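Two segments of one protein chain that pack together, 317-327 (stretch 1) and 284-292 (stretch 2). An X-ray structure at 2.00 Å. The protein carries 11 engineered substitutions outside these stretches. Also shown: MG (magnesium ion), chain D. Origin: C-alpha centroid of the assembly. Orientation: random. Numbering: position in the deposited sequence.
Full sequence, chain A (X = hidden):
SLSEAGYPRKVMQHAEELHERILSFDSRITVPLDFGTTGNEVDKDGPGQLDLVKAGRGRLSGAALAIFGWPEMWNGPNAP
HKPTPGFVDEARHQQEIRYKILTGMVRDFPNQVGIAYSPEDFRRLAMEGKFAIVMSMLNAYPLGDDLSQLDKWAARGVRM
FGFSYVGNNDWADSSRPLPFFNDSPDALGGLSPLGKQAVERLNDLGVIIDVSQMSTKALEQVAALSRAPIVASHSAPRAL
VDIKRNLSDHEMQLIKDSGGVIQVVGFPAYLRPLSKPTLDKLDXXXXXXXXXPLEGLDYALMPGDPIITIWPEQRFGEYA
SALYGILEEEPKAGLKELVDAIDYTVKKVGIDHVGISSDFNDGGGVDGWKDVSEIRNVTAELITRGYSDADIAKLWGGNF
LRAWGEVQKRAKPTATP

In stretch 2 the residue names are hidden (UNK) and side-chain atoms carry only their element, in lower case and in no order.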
# COMPACT_ATOMS: atom_id res chain seq x y z
N GLY A 317 8.31 -22.39 8.86
CA GLY A 317 7.68 -22.76 7.60
C GLY A 317 6.35 -23.46 7.77
O GLY A 317 5.37 -23.06 7.17
N GLU A 318 6.32 -24.49 8.62
CA GLU A 318 5.10 -25.25 8.88
C GLU A 318 3.98 -24.41 9.48
O GLU A 318 2.82 -24.48 9.06
CB GLU A 318 5.41 -26.42 9.80
CG GLU A 318 5.65 -27.71 9.07
CD GLU A 318 5.61 -28.89 10.01
OE1 GLU A 318 6.59 -29.69 10.01
OE2 GLU A 318 4.62 -29.01 10.77
N TYR A 319 4.34 -23.63 10.49
CA TYR A 319 3.38 -22.78 11.17
C TYR A 319 2.85 -21.66 10.27
O TYR A 319 1.62 -21.54 10.11
CB TYR A 319 4.02 -22.21 12.46
CG TYR A 319 3.13 -21.23 13.14
CD1 TYR A 319 2.05 -21.65 13.89
CD2 TYR A 319 3.38 -19.86 13.04
CE1 TYR A 319 1.20 -20.73 14.52
CE2 TYR A 319 2.56 -18.94 13.65
CZ TYR A 319 1.48 -19.37 14.40
OH TYR A 319 0.67 -18.43 15.00
N ALA A 320 3.76 -20.83 9.73
CA ALA A 320 3.42 -19.78 8.74
C ALA A 320 2.52 -20.31 7.62
O ALA A 320 1.44 -19.76 7.35
CB ALA A 320 4.72 -19.15 8.14
N SER A 321 2.93 -21.41 6.97
CA SER A 321 2.10 -22.00 5.88
C SER A 321 0.71 -22.32 6.36
O SER A 321 -0.27 -21.90 5.74
CB SER A 321 2.74 -23.23 5.28
OG SER A 321 4.05 -22.91 4.83
N ALA A 322 0.61 -23.01 7.49
CA ALA A 322 -0.69 -23.34 8.07
C ALA A 322 -1.52 -22.14 8.47
O ALA A 322 -2.75 -22.16 8.32
CB ALA A 322 -0.52 -24.28 9.28
N LEU A 323 -0.88 -21.12 9.04
CA LEU A 323 -1.59 -19.90 9.45
C LEU A 323 -2.21 -19.25 8.20
O LEU A 323 -3.41 -18.97 8.17
CB LEU A 323 -0.63 -18.94 10.18
CG LEU A 323 -1.10 -17.54 10.60
CD1 LEU A 323 -0.62 -17.28 11.98
CD2 LEU A 323 -0.56 -16.50 9.69
N TYR A 324 -1.40 -19.06 7.16
CA TYR A 324 -1.87 -18.41 5.96
C TYR A 324 -2.95 -19.20 5.21
O TYR A 324 -3.79 -18.60 4.52
CB TYR A 324 -0.69 -18.01 5.08
CG TYR A 324 0.06 -16.80 5.63
CD1 TYR A 324 -0.60 -15.59 5.85
CD2 TYR A 324 1.42 -16.88 5.95
CE1 TYR A 324 0.07 -14.46 6.36
CE2 TYR A 324 2.11 -15.75 6.46
CZ TYR A 324 1.43 -14.56 6.67
OH TYR A 324 2.08 -13.46 7.18
N GLY A 325 -2.95 -20.52 5.36
CA GLY A 325 -4.00 -21.37 4.78
C GLY A 325 -5.34 -21.11 5.43
O GLY A 325 -6.37 -21.04 4.76
N ILE A 326 -5.31 -20.99 6.76
CA ILE A 326 -6.49 -20.70 7.58
C ILE A 326 -7.04 -19.31 7.26
O ILE A 326 -8.27 -19.12 7.19
CB ILE A 326 -6.14 -20.82 9.12
CG1 ILE A 326 -6.00 -22.31 9.52
CG2 ILE A 326 -7.18 -20.13 9.97
CD1 ILE A 326 -5.20 -22.60 10.78
N LEU A 327 -6.13 -18.34 7.06
CA LEU A 327 -6.52 -16.97 6.72
C LEU A 327 -7.19 -16.93 5.36
O LEU A 327 -8.17 -16.18 5.16
CB LEU A 327 -5.30 -16.03 6.73
CG LEU A 327 -4.67 -15.75 8.10
CD1 LEU A 327 -3.56 -14.72 7.95
CD2 LEU A 327 -5.68 -15.27 9.13
N UNK A 284 -6.40 -23.36 17.74
CA UNK A 284 -6.02 -24.78 17.71
C UNK A 284 -4.61 -24.93 17.15
O UNK A 284 -3.83 -25.73 17.66
c UNK A 284 -7.02 -25.61 16.89
N UNK A 285 -4.27 -24.15 16.11
CA UNK A 285 -2.94 -24.22 15.52
C UNK A 285 -1.88 -23.68 16.48
O UNK A 285 -0.82 -24.26 16.61
c UNK A 285 -1.70 -22.18 12.43
c UNK A 285 -2.88 -23.45 14.19
c UNK A 285 -0.93 -24.44 12.99
c UNK A 285 -1.53 -23.16 13.54
N UNK A 286 -2.20 -22.58 17.14
CA UNK A 286 -1.28 -21.95 18.08
C UNK A 286 -0.95 -22.94 19.22
O UNK A 286 0.22 -23.19 19.52
n UNK A 286 -0.26 -16.61 17.92
c UNK A 286 -1.91 -20.65 18.59
c UNK A 286 -0.75 -16.92 19.13
c UNK A 286 -1.78 -19.48 17.60
n UNK A 286 -1.84 -17.66 19.23
n UNK A 286 -0.15 -16.49 20.23
c UNK A 286 -2.54 -18.23 18.07
N UNK A 287 -1.98 -23.53 19.81
CA UNK A 287 -1.86 -24.63 20.77
C UNK A 287 -0.93 -25.80 20.34
O UNK A 287 -0.13 -26.27 21.15
c UNK A 287 -3.24 -25.15 21.14
N UNK A 288 -0.99 -26.27 19.09
CA UNK A 288 -0.03 -27.32 18.69
C UNK A 288 1.40 -26.86 18.46
O UNK A 288 2.30 -27.69 18.33
c UNK A 288 -1.14 -27.57 16.36
c UNK A 288 -0.51 -28.24 17.55
n UNK A 288 0.65 -28.86 12.30
n UNK A 288 -0.41 -28.84 14.35
c UNK A 288 -1.53 -28.61 15.29
c UNK A 288 -0.43 -28.62 13.02
n UNK A 288 -1.53 -28.18 12.41
N UNK A 289 1.62 -25.54 18.40
CA UNK A 289 2.98 -25.00 18.32
C UNK A 289 3.41 -24.32 19.62
O UNK A 289 4.35 -23.54 19.63
c UNK A 289 2.03 -25.76 13.96
c UNK A 289 4.39 -25.02 15.21
c UNK A 289 3.16 -24.73 15.81
c UNK A 289 1.99 -25.12 15.18
c UNK A 289 3.26 -26.04 13.36
c UNK A 289 4.44 -25.67 13.98
c UNK A 289 3.12 -24.04 17.14
N UNK A 290 2.71 -24.61 20.71
CA UNK A 290 3.06 -24.15 22.05
C UNK A 290 2.96 -22.62 22.23
O UNK A 290 3.68 -22.03 23.04
c UNK A 290 4.46 -24.65 22.45
c UNK A 290 4.50 -26.17 22.66
o UNK A 290 3.59 -26.73 23.30
o UNK A 290 5.47 -26.79 22.17
N UNK A 291 2.03 -22.01 21.51
CA UNK A 291 1.74 -20.61 21.68
C UNK A 291 0.39 -20.47 22.35
O UNK A 291 -0.51 -21.29 22.09
c UNK A 291 1.70 -19.92 20.31
c UNK A 291 2.57 -19.58 18.01
c UNK A 291 2.94 -20.00 19.43
c UNK A 291 4.08 -19.12 19.98
N UNK A 292 0.23 -19.43 23.21
CA UNK A 292 -0.97 -19.28 24.02
C UNK A 292 -2.10 -18.73 23.17
O UNK A 292 -1.85 -18.28 22.04
c UNK A 292 -0.55 -18.23 25.06
c UNK A 292 1.19 -18.32 23.43
c UNK A 292 0.46 -17.39 24.34
MG MG D . 4.82 -31.22 11.41
O HOH W 1 -1.74 -16.97 14.92

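Position 284 carries a single side-chain carbon, bonded to CA and pointing sideways; it makes no contact with stretch 1. One carbon and nothing beyond it make this Ala284.

Position 285 has four side-chain carbons, forked at the second, and its CA-to-CB bond points toward stretch 1. The fork lies among Tyr319, Ala322, Leu323 and Ile326. Branching at the second carbon rather than the first identifies leucine. In Leu285, with chi1 t and chi2 p, CG lies 3.8 Å from Tyr319 CE1, CD1 lies 3.7 Å from Ala322 CB, and CD2 lies 3.9 Å from Ile326 CD1 and 3.6 Å from the backbone N of Leu323. It is a knob in a hole formed by these four residues.

At position 286, three carbons lead to a nitrogen and then to a carbon bearing two more nitrogens, a guanidinium. CB points sideways, but the end comes nearer to stretch 1, where a terminal nitrogen approaches the Tyr319 hydroxyl. The residue is Arg286. Its NH1 is 3.6 Å from Tyr319 OH. That separation is no hydrogen bond; a water bridges the pair instead, 2.8 Å from Tyr319 OH and weakly bonded to Arg286 NH1 at 3.4 Å. NE and NH2 of Arg286 both donate to the backbone O of position 292, at 2.9 and 3.1 Å, tying the end of the stretch back to the helix.

Position 287 again shows one carbon, out of reach of stretch 1: Ala287.

Position 288 repeats the pattern of three carbons, a nitrogen and a carbon with two nitrogens. CB points sideways, but the bent side chain brings its end nearer, toward the Glu318 carboxylate. It is Arg288, with NH2 4.3 Å from Glu318 OE2, near the guanidinium plane but too far for a hydrogen bond. The same OE2 of Glu318 binds the magnesium ion MG at 2.3 Å.

Position 289 has one carbon followed by a ring of six carbons that meets Tyr319. No oxygen is attached, which distinguishes phenylalanine from tyrosine. The ring of Phe289 receives the edge of the Tyr319 ring on its face, with centroids 5.2 Å apart and planes at 64°. Tyr319 CB also lies over that ring, 3.9 Å from its centroid and 15° off the normal, a CH-pi contact.

Position 290 has two carbons, the second carrying two oxygens: Asp290, out of reach of stretch 1, with a positive phi of 66°.

Position 291 has four carbons forked at the second, and a branch carbon meets the Tyr319 ring; hence Leu291. Its CD1 is 3.8 Å from Tyr319 CZ.

Position 292 has three carbons closing a ring onto the backbone N, which defines Pro292. It makes no contact with stretch 1.

The helix axes run nearly antiparallel, at 172° and 10.8 Å apart at closest approach, and 397 Å² is buried in total. No direct hydrogen bond crosses the contact. Packing dominates: Leu285 fills its hole on one helix, while Tyr319, with the largest covered area at 113 Å², reaches Leu285, Phe289 and Leu291 and leaves its hydroxyl to the bridging water.

Stretch 2 (284-292) ALRARFDLP
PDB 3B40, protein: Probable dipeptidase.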